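Local coordinates for protein caspase-3 (Porites astreoides, PDB 6WI4) that probably cleaves proteins after aspartate residues, as a cysteine protease of the caspase family acting in coral apoptosis, at residues Y31-T36 with L88-E93; H133-G138 with Y158-S163; Y151-G156 with K212-S217. One frame throughout, in Å; residues are numbered along the deposited sequence. Where two conformers were deposited one is given.

Contact 1: residues Y31-T36 with L88-E93; sequences YPRNGT and LTHGEE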
ATOM      1  N   TYR A  31      -8.275  12.038 -15.632  1.00 15.83           N
ATOM      2  CA  TYR A  31      -6.979  11.876 -14.970  1.00 15.00           C
ATOM      3  C   TYR A  31      -6.601  10.404 -14.854  1.00 15.39           C
ATOM      4  O   TYR A  31      -6.421   9.880 -13.753  1.00 14.68           O
ATOM      5  CB  TYR A  31      -6.995  12.543 -13.595  1.00 16.87           C
ATOM      6  CG  TYR A  31      -7.398  14.007 -13.663  1.00 20.75           C
ATOM      7  CD1 TYR A  31      -6.477  14.983 -14.011  1.00 27.86           C
ATOM      8  CD2 TYR A  31      -8.702  14.402 -13.394  1.00 25.03           C
ATOM      9  CE1 TYR A  31      -6.839  16.318 -14.083  1.00 24.43           C
ATOM     10  CE2 TYR A  31      -9.075  15.737 -13.465  1.00 25.08           C
ATOM     11  CZ  TYR A  31      -8.138  16.686 -13.806  1.00 31.82           C
ATOM     12  OH  TYR A  31      -8.503  18.013 -13.878  1.00 36.43           O
ATOM     13  N   PRO A  32      -6.441   9.713 -15.981  1.00 13.46           N
ATOM     14  CA  PRO A  32      -5.937   8.336 -15.917  1.00 13.86           C
ATOM     15  C   PRO A  32      -4.561   8.315 -15.274  1.00 13.20           C
ATOM     16  O   PRO A  32      -3.807   9.285 -15.343  1.00 14.09           O
ATOM     17  CB  PRO A  32      -5.879   7.910 -17.386  1.00 15.98           C
ATOM     18  CG  PRO A  32      -5.766   9.190 -18.135  1.00 17.70           C
ATOM     19  CD  PRO A  32      -6.584  10.172 -17.375  1.00 13.87           C
ATOM     20  N   ARG A  33      -4.232   7.195 -14.646  1.00 12.61           N
ATOM     21  CA  ARG A  33      -3.037   7.132 -13.802  1.00 10.61           C
ATOM     22  C   ARG A  33      -1.890   6.460 -14.561  1.00 11.75           C
ATOM     23  O   ARG A  33      -1.447   5.353 -14.250  1.00 12.72           O
ATOM     24  CB  ARG A  33      -3.375   6.422 -12.493  1.00 10.94           C
ATOM     25  CG  ARG A  33      -4.417   7.168 -11.636  1.00 13.44           C
ATOM     26  CD  ARG A  33      -4.678   6.505 -10.270  1.00 12.90           C
ATOM     27  NE  ARG A  33      -3.426   6.417  -9.531  1.00 11.65           N
ATOM     28  CZ  ARG A  33      -2.671   5.324  -9.436  1.00 10.94           C
ATOM     29  NH1 ARG A  33      -3.067   4.171  -9.968  1.00  9.83           N
ATOM     30  NH2 ARG A  33      -1.508   5.406  -8.803  1.00 10.18           N
ATOM     31  N   ASN A  34      -1.410   7.181 -15.579  1.00 11.99           N
ATOM     32  CA  ASN A  34      -0.343   6.682 -16.431  0.54 12.60           C
ATOM     33  C   ASN A  34       0.876   6.310 -15.595  1.00 11.78           C
ATOM     34  O   ASN A  34       1.296   7.067 -14.717  1.00 13.38           O
ATOM     35  CB  ASN A  34       0.006   7.752 -17.463  0.54 15.68           C
ATOM     36  CG  ASN A  34      -1.230   8.486 -17.960  0.54 16.63           C
ATOM     37  OD1 ASN A  34      -1.990   7.944 -18.757  0.54 19.90           O
ATOM     38  ND2 ASN A  34      -1.457   9.707 -17.464  0.54 12.26           N
ATOM     39  N   GLY A  35       1.436   5.130 -15.860  1.00 13.07           N
ATOM     40  CA  GLY A  35       2.551   4.633 -15.087  1.00 12.86           C
ATOM     41  C   GLY A  35       2.178   3.655 -13.990  1.00 11.28           C
ATOM     42  O   GLY A  35       3.067   2.980 -13.457  1.00 11.38           O
ATOM     43  N   THR A  36       0.897   3.560 -13.633  1.00 10.69           N
ATOM     44  CA  THR A  36       0.534   2.682 -12.525  1.00  9.83           C
ATOM     45  C   THR A  36       0.837   1.210 -12.818  1.00 11.01           C
ATOM     46  O   THR A  36       1.108   0.447 -11.886  1.00 10.68           O
ATOM     47  CB  THR A  36      -0.938   2.874 -12.154  1.00  9.86           C
ATOM     48  OG1 THR A  36      -1.207   2.202 -10.918  1.00  9.24           O
ATOM     49  CG2 THR A  36      -1.872   2.327 -13.234  1.00 10.76           C
ATOM     50  N   LEU A  88      -3.519   0.938  -5.657  1.00  9.18           N
ATOM     51  CA  LEU A  88      -2.900   1.993  -6.446  1.00  9.69           C
ATOM     52  C   LEU A  88      -4.037   2.721  -7.147  1.00 10.13           C
ATOM     53  O   LEU A  88      -4.675   2.151  -8.039  1.00  9.29           O
ATOM     54  CB  LEU A  88      -1.914   1.394  -7.456  1.00  9.89           C
ATOM     55  CG  LEU A  88      -1.061   0.215  -6.978  1.00  9.37           C
ATOM     56  CD1 LEU A  88      -0.363  -0.422  -8.183  1.00 10.63           C
ATOM     57  CD2 LEU A  88      -0.033   0.687  -5.953  1.00 10.07           C
ATOM     58  N   THR A  89      -4.323   3.953  -6.737  1.00  9.77           N
ATOM     59  CA  THR A  89      -5.542   4.606  -7.219  1.00 10.89           C
ATOM     60  C   THR A  89      -5.478   6.093  -6.881  1.00 10.91           C
ATOM     61  O   THR A  89      -4.498   6.580  -6.311  1.00 11.01           O
ATOM     62  CB  THR A  89      -6.789   3.932  -6.625  1.00  9.87           C
ATOM     63  OG1 THR A  89      -7.971   4.432  -7.270  1.00 11.94           O
ATOM     64  CG2 THR A  89      -6.903   4.134  -5.104  1.00  9.74           C
ATOM     65  N   HIS A  90      -6.537   6.819  -7.246  1.00  9.40           N
ATOM     66  CA  HIS A  90      -6.698   8.187  -6.778  1.00 11.21           C
ATOM     67  C   HIS A  90      -7.211   8.192  -5.340  1.00 11.10           C
ATOM     68  O   HIS A  90      -7.779   7.211  -4.850  1.00 11.90           O
ATOM     69  CB  HIS A  90      -7.675   8.954  -7.678  1.00 12.64           C
ATOM     70  CG  HIS A  90      -7.052   9.457  -8.942  1.00 11.59           C
ATOM     71  ND1 HIS A  90      -5.972  10.306  -8.938  1.00 11.83           N
ATOM     72  CD2 HIS A  90      -7.363   9.252 -10.244  1.00 11.99           C
ATOM     73  CE1 HIS A  90      -5.626  10.593 -10.179  1.00 13.88           C
ATOM     74  NE2 HIS A  90      -6.463   9.973 -10.993  1.00 13.61           N
ATOM     75  N   GLY A  91      -7.023   9.320  -4.665  1.00 12.13           N
ATOM     76  CA  GLY A  91      -7.571   9.448  -3.327  1.00 10.66           C
ATOM     77  C   GLY A  91      -7.698  10.888  -2.896  1.00 10.55           C
ATOM     78  O   GLY A  91      -7.263  11.817  -3.576  1.00 12.61           O
ATOM     79  N   GLU A  92      -8.327  11.045  -1.731  1.00 10.25           N
ATOM     80  CA  GLU A  92      -8.365  12.299  -0.991  1.00 12.46           C
ATOM     81  C   GLU A  92      -8.172  11.942   0.474  1.00 13.35           C
ATOM     82  O   GLU A  92      -7.980  10.772   0.819  1.00 12.98           O
ATOM     83  CB  GLU A  92      -9.675  13.062  -1.236  1.00 15.20           C
ATOM     84  CG  GLU A  92      -9.514  14.315  -2.077  1.00 30.56           C
ATOM     85  CD  GLU A  92      -9.057  15.539  -1.272  1.00 30.94           C
ATOM     86  OE1 GLU A  92      -9.012  15.490  -0.011  1.00 32.73           O
ATOM     87  OE2 GLU A  92      -8.753  16.568  -1.913  1.00 28.78           O
ATOM     88  N   GLU A  93      -8.223  12.937   1.357  1.00 14.12           N
ATOM     89  CA  GLU A  93      -7.952  12.630   2.757  1.00 12.65           C
ATOM     90  C   GLU A  93      -8.989  11.652   3.306  1.00 15.41           C
ATOM     91  O   GLU A  93     -10.188  11.949   3.334  1.00 19.66           O
ATOM     92  CB  GLU A  93      -7.915  13.902   3.603  1.00 16.93           C
ATOM     93  CG  GLU A  93      -7.271  13.651   4.948  1.00 19.37           C
ATOM     94  CD  GLU A  93      -6.858  14.917   5.671  1.00 23.60           C
ATOM     95  OE1 GLU A  93      -6.529  14.808   6.869  1.00 28.81           O
ATOM     96  OE2 GLU A  93      -6.867  16.000   5.043  1.00 27.91           O
TER

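Contact 2: residues H133-G138 with Y158-S163; sequences HEYMDG and YSWRNS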
ATOM      1  N   HIS A 133      -5.079  17.576  -1.479  1.00 15.16           N
ATOM      2  CA  HIS A 133      -4.802  18.315  -2.703  1.00 16.70           C
ATOM      3  C   HIS A 133      -3.850  19.484  -2.470  1.00 15.84           C
ATOM      4  O   HIS A 133      -3.944  20.505  -3.164  1.00 19.09           O
ATOM      5  CB  HIS A 133      -6.098  18.827  -3.336  1.00 17.93           C
ATOM      6  CG  HIS A 133      -6.962  19.596  -2.386  1.00 23.71           C
ATOM      7  ND1 HIS A 133      -8.085  19.054  -1.798  1.00 28.97           N
ATOM      8  CD2 HIS A 133      -6.855  20.858  -1.906  1.00 28.50           C
ATOM      9  CE1 HIS A 133      -8.640  19.954  -1.005  1.00 28.54           C
ATOM     10  NE2 HIS A 133      -7.913  21.056  -1.050  1.00 27.94           N
ATOM     11  N   GLU A 134      -2.939  19.365  -1.505  1.00 14.55           N
ATOM     12  CA  GLU A 134      -1.875  20.337  -1.302  1.00 16.10           C
ATOM     13  C   GLU A 134      -0.544  19.786  -1.799  1.00 15.67           C
ATOM     14  O   GLU A 134      -0.267  18.585  -1.692  1.00 13.77           O
ATOM     15  CB  GLU A 134      -1.736  20.723   0.177  1.00 17.99           C
ATOM     16  CG  GLU A 134      -3.003  21.288   0.800  1.00 22.57           C
ATOM     17  CD  GLU A 134      -3.382  22.642   0.230  1.00 29.23           C
ATOM     18  OE1 GLU A 134      -2.468  23.391  -0.180  1.00 29.77           O
ATOM     19  OE2 GLU A 134      -4.593  22.954   0.189  1.00 33.60           O
ATOM     20  N   TYR A 135       0.278  20.683  -2.337  1.00 15.00           N
ATOM     21  CA  TYR A 135       1.674  20.404  -2.636  1.00 12.43           C
ATOM     22  C   TYR A 135       2.549  20.629  -1.402  1.00 15.83           C
ATOM     23  O   TYR A 135       2.205  21.397  -0.496  1.00 17.41           O
ATOM     24  CB  TYR A 135       2.182  21.295  -3.781  1.00 14.35           C
ATOM     25  CG  TYR A 135       1.482  21.123  -5.107  1.00 12.72           C
ATOM     26  CD1 TYR A 135       1.702  19.995  -5.891  1.00 14.63           C
ATOM     27  CD2 TYR A 135       0.623  22.103  -5.597  1.00 16.79           C
ATOM     28  CE1 TYR A 135       1.074  19.838  -7.112  1.00 15.36           C
ATOM     29  CE2 TYR A 135      -0.015  21.950  -6.820  1.00 16.40           C
ATOM     30  CZ  TYR A 135       0.215  20.818  -7.577  1.00 16.86           C
ATOM     31  OH  TYR A 135      -0.417  20.657  -8.796  1.00 19.25           O
ATOM     32  N   MET A 136       3.704  19.960  -1.387  1.00 13.58           N
ATOM     33  CA  MET A 136       4.728  20.135  -0.364  0.64 14.53           C
ATOM     34  C   MET A 136       5.878  20.955  -0.940  1.00 18.73           C
ATOM     35  O   MET A 136       6.366  20.647  -2.028  1.00 15.21           O
ATOM     36  CB  MET A 136       5.249  18.781   0.115  0.64 17.00           C
ATOM     37  CG  MET A 136       5.048  18.506   1.576  0.64 18.54           C
ATOM     38  SD  MET A 136       5.658  16.876   2.044  0.64 15.79           S
ATOM     39  CE  MET A 136       4.109  15.997   2.264  0.64 12.40           C
ATOM     40  N   ASP A 137       6.338  21.959  -0.194  1.00 21.74           N
ATOM     41  CA  ASP A 137       7.308  22.900  -0.746  1.00 28.31           C
ATOM     42  C   ASP A 137       8.751  22.530  -0.415  1.00 31.72           C
ATOM     43  O   ASP A 137       9.041  21.785   0.524  1.00 30.24           O
ATOM     44  CB  ASP A 137       7.031  24.321  -0.250  1.00 28.26           C
ATOM     45  CG  ASP A 137       5.814  24.939  -0.907  1.00 29.70           C
ATOM     46  OD1 ASP A 137       5.546  24.613  -2.082  1.00 42.81           O
ATOM     47  OD2 ASP A 137       5.127  25.750  -0.253  1.00 42.51           O
ATOM     48  N   GLY A 138       9.665  23.097  -1.199  1.00 30.57           N
ATOM     49  CA  GLY A 138      11.084  22.919  -0.970  1.00 34.20           C
ATOM     50  C   GLY A 138      11.810  22.236  -2.110  1.00 25.48           C
ATOM     51  O   GLY A 138      12.897  21.694  -1.920  1.00 32.21           O
ATOM     52  N   TYR A 158      -1.099  15.801  -1.938  1.00  9.61           N
ATOM     53  CA  TYR A 158      -0.933  14.982  -3.129  1.00 10.15           C
ATOM     54  C   TYR A 158       0.171  13.944  -2.932  1.00 11.19           C
ATOM     55  O   TYR A 158       1.063  14.089  -2.087  1.00 10.78           O
ATOM     56  CB  TYR A 158      -0.535  15.852  -4.321  1.00 12.41           C
ATOM     57  CG  TYR A 158      -1.585  16.791  -4.874  1.00 13.50           C
ATOM     58  CD1 TYR A 158      -2.803  16.315  -5.335  1.00 14.11           C
ATOM     59  CD2 TYR A 158      -1.326  18.155  -4.978  1.00 13.48           C
ATOM     60  CE1 TYR A 158      -3.748  17.173  -5.875  1.00 15.86           C
ATOM     61  CE2 TYR A 158      -2.261  19.019  -5.520  1.00 14.47           C
ATOM     62  CZ  TYR A 158      -3.468  18.521  -5.964  1.00 19.94           C
ATOM     63  OH  TYR A 158      -4.402  19.384  -6.502  1.00 22.43           O
ATOM     64  N   SER A 159       0.130  12.917  -3.777  1.00  9.15           N
ATOM     65  CA  SER A 159       1.180  11.924  -3.923  1.00  8.39           C
ATOM     66  C   SER A 159       1.569  11.900  -5.390  1.00  9.80           C
ATOM     67  O   SER A 159       0.710  12.056  -6.259  1.00 12.20           O
ATOM     68  CB  SER A 159       0.668  10.550  -3.471  1.00 11.04           C
ATOM     69  OG  SER A 159       1.686   9.573  -3.496  1.00  9.90           O
ATOM     70  N   TRP A 160       2.847  11.678  -5.666  1.00  9.13           N
ATOM     71  CA  TRP A 160       3.384  11.820  -7.016  1.00  9.52           C
ATOM     72  C   TRP A 160       3.655  10.491  -7.705  1.00 10.06           C
ATOM     73  O   TRP A 160       4.162   9.538  -7.101  1.00 10.22           O
ATOM     74  CB  TRP A 160       4.667  12.643  -6.975  1.00 11.14           C
ATOM     75  CG  TRP A 160       4.439  14.108  -6.791  1.00  9.83           C
ATOM     76  CD1 TRP A 160       4.521  14.814  -5.625  1.00 13.67           C
ATOM     77  CD2 TRP A 160       4.136  15.060  -7.819  1.00  9.00           C
ATOM     78  NE1 TRP A 160       4.278  16.151  -5.860  1.00 12.07           N
ATOM     79  CE2 TRP A 160       4.032  16.323  -7.198  1.00  9.99           C
ATOM     80  CE3 TRP A 160       3.924  14.962  -9.195  1.00 11.81           C
ATOM     81  CZ2 TRP A 160       3.743  17.483  -7.912  1.00 10.86           C
ATOM     82  CZ3 TRP A 160       3.630  16.121  -9.903  1.00 12.71           C
ATOM     83  CH2 TRP A 160       3.541  17.359  -9.256  1.00 10.49           C
ATOM     84  N   ARG A 161       3.326  10.450  -8.991  1.00  9.76           N
ATOM     85  CA  ARG A 161       3.501   9.286  -9.845  1.00 10.65           C
ATOM     86  C   ARG A 161       4.148   9.740 -11.141  1.00 11.15           C
ATOM     87  O   ARG A 161       3.752  10.764 -11.702  1.00 14.02           O
ATOM     88  CB  ARG A 161       2.145   8.632 -10.132  1.00 12.94           C
ATOM     89  CG  ARG A 161       2.110   7.632 -11.295  1.00 12.12           C
ATOM     90  CD  ARG A 161       0.690   7.096 -11.508  1.00 12.17           C
ATOM     91  NE  ARG A 161      -0.307   8.136 -11.284  1.00 12.08           N
ATOM     92  CZ  ARG A 161      -0.600   9.109 -12.144  1.00 12.64           C
ATOM     93  NH1 ARG A 161      -0.006   9.175 -13.330  1.00 13.78           N
ATOM     94  NH2 ARG A 161      -1.505  10.019 -11.818  1.00 15.11           N
ATOM     95  N   ASN A 162       5.135   8.986 -11.622  1.00 10.99           N
ATOM     96  CA  ASN A 162       5.750   9.275 -12.911  1.00 13.49           C
ATOM     97  C   ASN A 162       5.186   8.350 -13.984  1.00 11.09           C
ATOM     98  O   ASN A 162       5.063   7.139 -13.778  1.00 12.45           O
ATOM     99  CB  ASN A 162       7.269   9.125 -12.851  1.00 11.62           C
ATOM    100  CG  ASN A 162       7.935   9.520 -14.158  1.00 13.29           C
ATOM    101  OD1 ASN A 162       8.227   8.676 -15.001  1.00 13.13           O
ATOM    102  ND2 ASN A 162       8.151  10.818 -14.343  1.00 14.64           N
ATOM    103  N   SER A 163       4.883   8.925 -15.152  1.00 10.63           N
ATOM    104  CA  SER A 163       4.188   8.168 -16.185  1.00 10.95           C
ATOM    105  C   SER A 163       5.052   7.059 -16.777  1.00 12.95           C
ATOM    106  O   SER A 163       4.515   6.066 -17.279  1.00 14.21           O
ATOM    107  CB  SER A 163       3.723   9.109 -17.290  1.00 14.06           C
ATOM    108  OG  SER A 163       4.838   9.727 -17.910  1.00 15.41           O
TER
HETATM  109  O   HOH W   1       1.995  16.826  -1.995  1.00 17.43           O
HETATM  110  O   HOH W   2       4.037  17.879  -3.389  1.00 12.68           O

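Contact 3: residues Y151-G156 with K212-S217; sequences YSTVPG and KRQVSS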
ATOM      1  N   TYR A 151       1.584   4.449   3.952  1.00  8.38           N
ATOM      2  CA  TYR A 151       0.997   5.465   3.086  1.00  7.10           C
ATOM      3  C   TYR A 151       2.065   6.154   2.247  1.00  8.47           C
ATOM      4  O   TYR A 151       3.136   6.490   2.752  1.00  9.17           O
ATOM      5  CB  TYR A 151       0.302   6.528   3.934  1.00  7.03           C
ATOM      6  CG  TYR A 151      -1.036   6.141   4.498  1.00  9.02           C
ATOM      7  CD1 TYR A 151      -2.202   6.351   3.770  1.00 11.14           C
ATOM      8  CD2 TYR A 151      -1.141   5.624   5.779  1.00  9.05           C
ATOM      9  CE1 TYR A 151      -3.441   6.049   4.301  1.00 14.00           C
ATOM     10  CE2 TYR A 151      -2.381   5.309   6.322  1.00 10.80           C
ATOM     11  CZ  TYR A 151      -3.524   5.524   5.572  1.00 13.83           C
ATOM     12  OH  TYR A 151      -4.763   5.221   6.090  1.00 18.46           O
ATOM     13  N   SER A 152       1.735   6.435   0.982  1.00  8.16           N
ATOM     14  CA  SER A 152       2.707   7.068   0.089  1.00  6.92           C
ATOM     15  C   SER A 152       3.021   8.515   0.474  1.00  9.78           C
ATOM     16  O   SER A 152       4.114   8.999   0.155  1.00  8.94           O
ATOM     17  CB  SER A 152       2.214   7.013  -1.361  1.00  9.90           C
ATOM     18  OG  SER A 152       1.054   7.813  -1.583  1.00  8.98           O
ATOM     19  N   THR A 153       2.101   9.223   1.126  1.00  8.28           N
ATOM     20  CA  THR A 153       2.284  10.651   1.394  1.00  8.96           C
ATOM     21  C   THR A 153       1.777  10.951   2.805  1.00  9.80           C
ATOM     22  O   THR A 153       1.708  10.065   3.661  1.00 12.18           O
ATOM     23  CB  THR A 153       1.652  11.497   0.262  1.00  9.05           C
ATOM     24  OG1 THR A 153       2.069  12.864   0.410  1.00  9.63           O
ATOM     25  CG2 THR A 153       0.120  11.425   0.244  1.00 10.92           C
ATOM     26  N   VAL A 154       1.488  12.224   3.074  1.00  9.76           N
ATOM     27  CA  VAL A 154       1.088  12.720   4.390  1.00 10.57           C
ATOM     28  C   VAL A 154      -0.360  13.181   4.288  1.00 11.11           C
ATOM     29  O   VAL A 154      -0.769  13.685   3.230  1.00 10.69           O
ATOM     30  CB  VAL A 154       2.024  13.856   4.839  1.00  9.38           C
ATOM     31  CG1 VAL A 154       1.452  14.629   6.041  1.00 12.06           C
ATOM     32  CG2 VAL A 154       3.396  13.316   5.136  1.00 12.90           C
ATOM     33  N   PRO A 155      -1.185  13.001   5.320  1.00 10.78           N
ATOM     34  CA  PRO A 155      -2.572  13.465   5.238  1.00 11.73           C
ATOM     35  C   PRO A 155      -2.658  14.923   4.815  1.00 10.86           C
ATOM     36  O   PRO A 155      -1.958  15.793   5.353  1.00 14.24           O
ATOM     37  CB  PRO A 155      -3.093  13.253   6.665  1.00 13.36           C
ATOM     38  CG  PRO A 155      -2.336  12.068   7.129  1.00 13.39           C
ATOM     39  CD  PRO A 155      -0.948  12.227   6.553  1.00 11.95           C
ATOM     40  N   GLY A 156      -3.505  15.175   3.818  1.00 10.97           N
ATOM     41  CA  GLY A 156      -3.738  16.498   3.282  1.00 13.28           C
ATOM     42  C   GLY A 156      -3.020  16.795   1.985  1.00 13.66           C
ATOM     43  O   GLY A 156      -3.254  17.858   1.394  1.00 16.31           O
ATOM     44  N   LYS A 212       8.065  20.228  -6.471  1.00 12.55           N
ATOM     45  CA  LYS A 212       7.342  19.954  -5.237  1.00 11.36           C
ATOM     46  C   LYS A 212       7.819  18.631  -4.653  1.00 11.97           C
ATOM     47  O   LYS A 212       8.480  17.835  -5.321  1.00 11.99           O
ATOM     48  CB  LYS A 212       5.826  19.939  -5.461  1.00 13.41           C
ATOM     49  CG  LYS A 212       5.295  21.232  -6.091  1.00 13.86           C
ATOM     50  CD  LYS A 212       5.593  22.453  -5.226  1.00 16.63           C
ATOM     51  CE  LYS A 212       4.840  23.657  -5.784  1.00 21.73           C
ATOM     52  NZ  LYS A 212       4.979  24.874  -4.940  1.00 27.93           N
ATOM     53  N   ARG A 213       7.502  18.421  -3.381  1.00 11.66           N
ATOM     54  CA  ARG A 213       8.176  17.415  -2.563  1.00 11.83           C
ATOM     55  C   ARG A 213       7.173  16.395  -2.029  1.00  9.62           C
ATOM     56  O   ARG A 213       5.960  16.520  -2.218  1.00 12.15           O
ATOM     57  CB  ARG A 213       8.924  18.087  -1.408  1.00 13.81           C
ATOM     58  CG  ARG A 213       9.717  19.329  -1.833  1.00 14.94           C
ATOM     59  CD  ARG A 213      10.826  18.987  -2.827  1.00 14.23           C
ATOM     60  NE  ARG A 213      11.724  17.987  -2.276  1.00 13.49           N
ATOM     61  CZ  ARG A 213      12.680  18.230  -1.383  1.00 15.54           C
ATOM     62  NH1 ARG A 213      13.408  17.226  -0.922  1.00 16.73           N
ATOM     63  NH2 ARG A 213      12.917  19.469  -0.953  1.00 16.00           N
ATOM     64  N   GLN A 214       7.699  15.385  -1.336  1.00 10.87           N
ATOM     65  CA  GLN A 214       6.847  14.360  -0.746  1.00 10.44           C
ATOM     66  C   GLN A 214       7.548  13.714   0.441  1.00  9.08           C
ATOM     67  O   GLN A 214       8.774  13.625   0.490  1.00 11.98           O
ATOM     68  CB  GLN A 214       6.476  13.298  -1.786  1.00 10.18           C
ATOM     69  CG  GLN A 214       5.383  12.336  -1.358  1.00  9.33           C
ATOM     70  CD  GLN A 214       4.878  11.530  -2.531  1.00 12.67           C
ATOM     71  OE1 GLN A 214       4.678  12.071  -3.622  1.00 11.50           O
ATOM     72  NE2 GLN A 214       4.682  10.227  -2.326  1.00  9.12           N
ATOM     73  N   VAL A 215       6.730  13.265   1.397  1.00  9.45           N
ATOM     74  CA  VAL A 215       7.148  12.545   2.595  1.00 10.05           C
ATOM     75  C   VAL A 215       6.162  11.403   2.745  1.00  9.31           C
ATOM     76  O   VAL A 215       4.954  11.635   2.655  1.00 10.09           O
ATOM     77  CB  VAL A 215       7.094  13.465   3.835  1.00 11.54           C
ATOM     78  CG1 VAL A 215       7.264  12.695   5.111  1.00 11.51           C
ATOM     79  CG2 VAL A 215       8.139  14.571   3.726  1.00 12.64           C
ATOM     80  N   SER A 216       6.653  10.176   2.927  1.00  9.28           N
ATOM     81  CA  SER A 216       5.731   9.065   3.145  1.00  8.94           C
ATOM     82  C   SER A 216       5.540   8.860   4.643  1.00 11.09           C
ATOM     83  O   SER A 216       6.298   9.379   5.467  1.00 10.75           O
ATOM     84  CB  SER A 216       6.226   7.779   2.474  1.00 11.34           C
ATOM     85  OG  SER A 216       7.533   7.417   2.892  1.00 12.72           O
ATOM     86  N   SER A 217       4.482   8.137   5.004  1.00  8.41           N
ATOM     87  CA  SER A 217       4.150   7.996   6.415  1.00  8.35           C
ATOM     88  C   SER A 217       3.690   6.577   6.699  1.00  8.86           C
ATOM     89  O   SER A 217       3.046   5.943   5.861  1.00 11.38           O
ATOM     90  CB  SER A 217       3.072   9.005   6.837  1.00 10.32           C
ATOM     91  OG  SER A 217       1.876   8.849   6.096  1.00 13.35           O
TER

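Contact 1: residues Y31-T36 with L88-E93
His90 and Arg33 pass each other in opposite directions where two loops of the caspase fold converge, and they illustrate how an aliphatic stem can lie against an imidazole while its charged tip works elsewhere. CG of Arg33 sits over one face of the His90 ring, 3.9 Å from the ring centroid and offset toward the rim, a CH-pi contact. The guanidinium itself does not stack on the imidazole: the two planes stand 84° apart. A bend at chi3 (58°) turns NE off the line of the stem. The guanidinium lies with one face over the backbone of Leu88 and Thr89, with Thr89 N 3.4 Å from Arg33 CZ. The edge of the imidazole is used differently. His90 NE2 donates to Tyr31 O at 2.8 Å, almost straight at 173° and within the plane of both ring and carbonyl, which fixes the rotation of the ring. By analogy with related caspases His90 is probably the catalytic histidine, and there the corresponding residue is likewise held through NE2 by a backbone carbonyl. Arg33 NE meets an acidic side chain of the bound peptide in a salt bridge, as expected of the S1 pocket, while NH1 bonds Asn19 O and, weakly, Thr36 OG1 at 2.9 Å. An alanine at Arg33 would probably leave that acid without one of its charged mates and open a gap beside the histidine ring. Further along, Thr36 OG1, bonded to Asn18, touches Leu88 CB at 3.6 Å. Leu88 closes strand 83-88 and packs on helix 36-49, which begins at Thr36, while Thr89 and His90 lean on strand 95-98 and Gln128 of strand 123-128 touches both Arg33 and Leu88.

Contact 2: residues H133-G138 with Y158-S163
Glu134 O is gripped twice, by Tyr158 N at 2.9 Å with an N-H...O angle of 162° and by water 1, which donates to it. The same water also donates to Tyr158 O, bridging the two chain segments next to their direct bond. In the caspase fold this is where the loop after strand 123-128 meets strand 156-162, whose Trp160 and Arg161 pair in an antiparallel ladder with the bound peptide. The worked lesson is how aromatic rings join a loop to the strand that pairs with that peptide. Tyr158 makes the largest single contribution. Its CG stands anti to its own carbonyl carbon, chi1 -70°, and the ring beyond lies with one face against the backbone of the opposing loop. His133 CA approaches that face at 3.6 Å from the centroid, a CH-pi contact, and Glu134 N lies above the same face nearer the rim. The His133 imidazole plays no part in this packing; its ND1 bonds Glu92. An edge of the Tyr158 ring is turned toward the face of Tyr135 in an edge-to-face pair, the centroids 4.8 Å apart and the planes inclined at 50°. Here Tyr158 CD2 comes within 3.6 Å of Tyr135 CE1. That CE1 corner also receives Trp160: CZ2 of the indole arrives near the plane of the phenol ring, at its edge, 3.6 Å from CE1, the two side chains crossing at about a right angle. One phenol thus presents a face to one aromatic and an edge to another. Trp160 is stacked on Trp168 and packs on the backbone of the bound peptide. Finally, water 2 lies in the plane of the indole and accepts from Trp160 NE1 at 3.0 Å and from Met136 N at 2.9 Å.

Contact 3: residues Y151-G156 with K212-S217
Gln214 reaches across to Ser152 and Thr153 in the loop that follows strand 147-151 of the mixed caspase sheet, close to the start of strand 217-220, outermost within this chain. From CB the chain leaves with CG anti to the backbone N (chi1 -169°) and stays extended beyond it, a shape that carries the amide to the other loop. CG rests 3.8 Å from Thr153 OG1, the two side chains crossing at about a right angle, while that hydroxyl is itself bonded to Tyr158 O. CD passes 3.8 Å from Ser152 O. At the tip the amide divides its work: NE2 donates to Ser152 O at 2.8 Å, coming from above the carbonyl plane, and OE1 accepts from Trp160 N. Each polar atom of this buried amide has a hydrogen-bond partner, and the side chain ties the loop to strand 156-162, which binds the peptide. The example shows a glutamine side chain linking backbone segments just beyond where sheet pairing ends. Regular pairing starts only farther on, where Tyr151 and Ser217 form an antiparallel hydrogen-bonded pair: Tyr151 N donates to Ser217 O at 2.8 Å, and Ser217 N answers to Tyr151 O at 3.1 Å. Between pairing and amide the backbones stay close, with a CA-H...O contact of 3.1 Å from Thr153 CA to Val215 O. Val154 and Val215 lie side by side, pointing the same way, and touch through CG2 and CG1 at 3.9 Å. The Tyr151 ring stacks on Phe127, while its CB touches Ser217 OG. Ser217 supplies the last bond of the set: its OG donates to Thr153 O at 2.7 Å, within the plane of that carbonyl.

How the contacts relate
Contact 2 touches both others, its centre about 12 Å from that of contact 1 and about 8 Å from that of contact 3. Towards contact 1, a probable hydrogen bond of 2.8 Å joins Arg161 NH1 to Asn34 O; Arg33 and Arg161 both form salt bridges with an acidic side chain of the bound peptide, as in the S1 pocket of caspases. Towards contact 3, Ser159 OG meets Ser152 OG at 2.7 Å. Such bonds join strand 156-162 to the loop beside the start of strand 217-220; the segments of these two contacts alternate along the chain. Contacts 1 and 3, their centres about 14 Å apart, meet where Glu93 packs against Pro155 and Gly156.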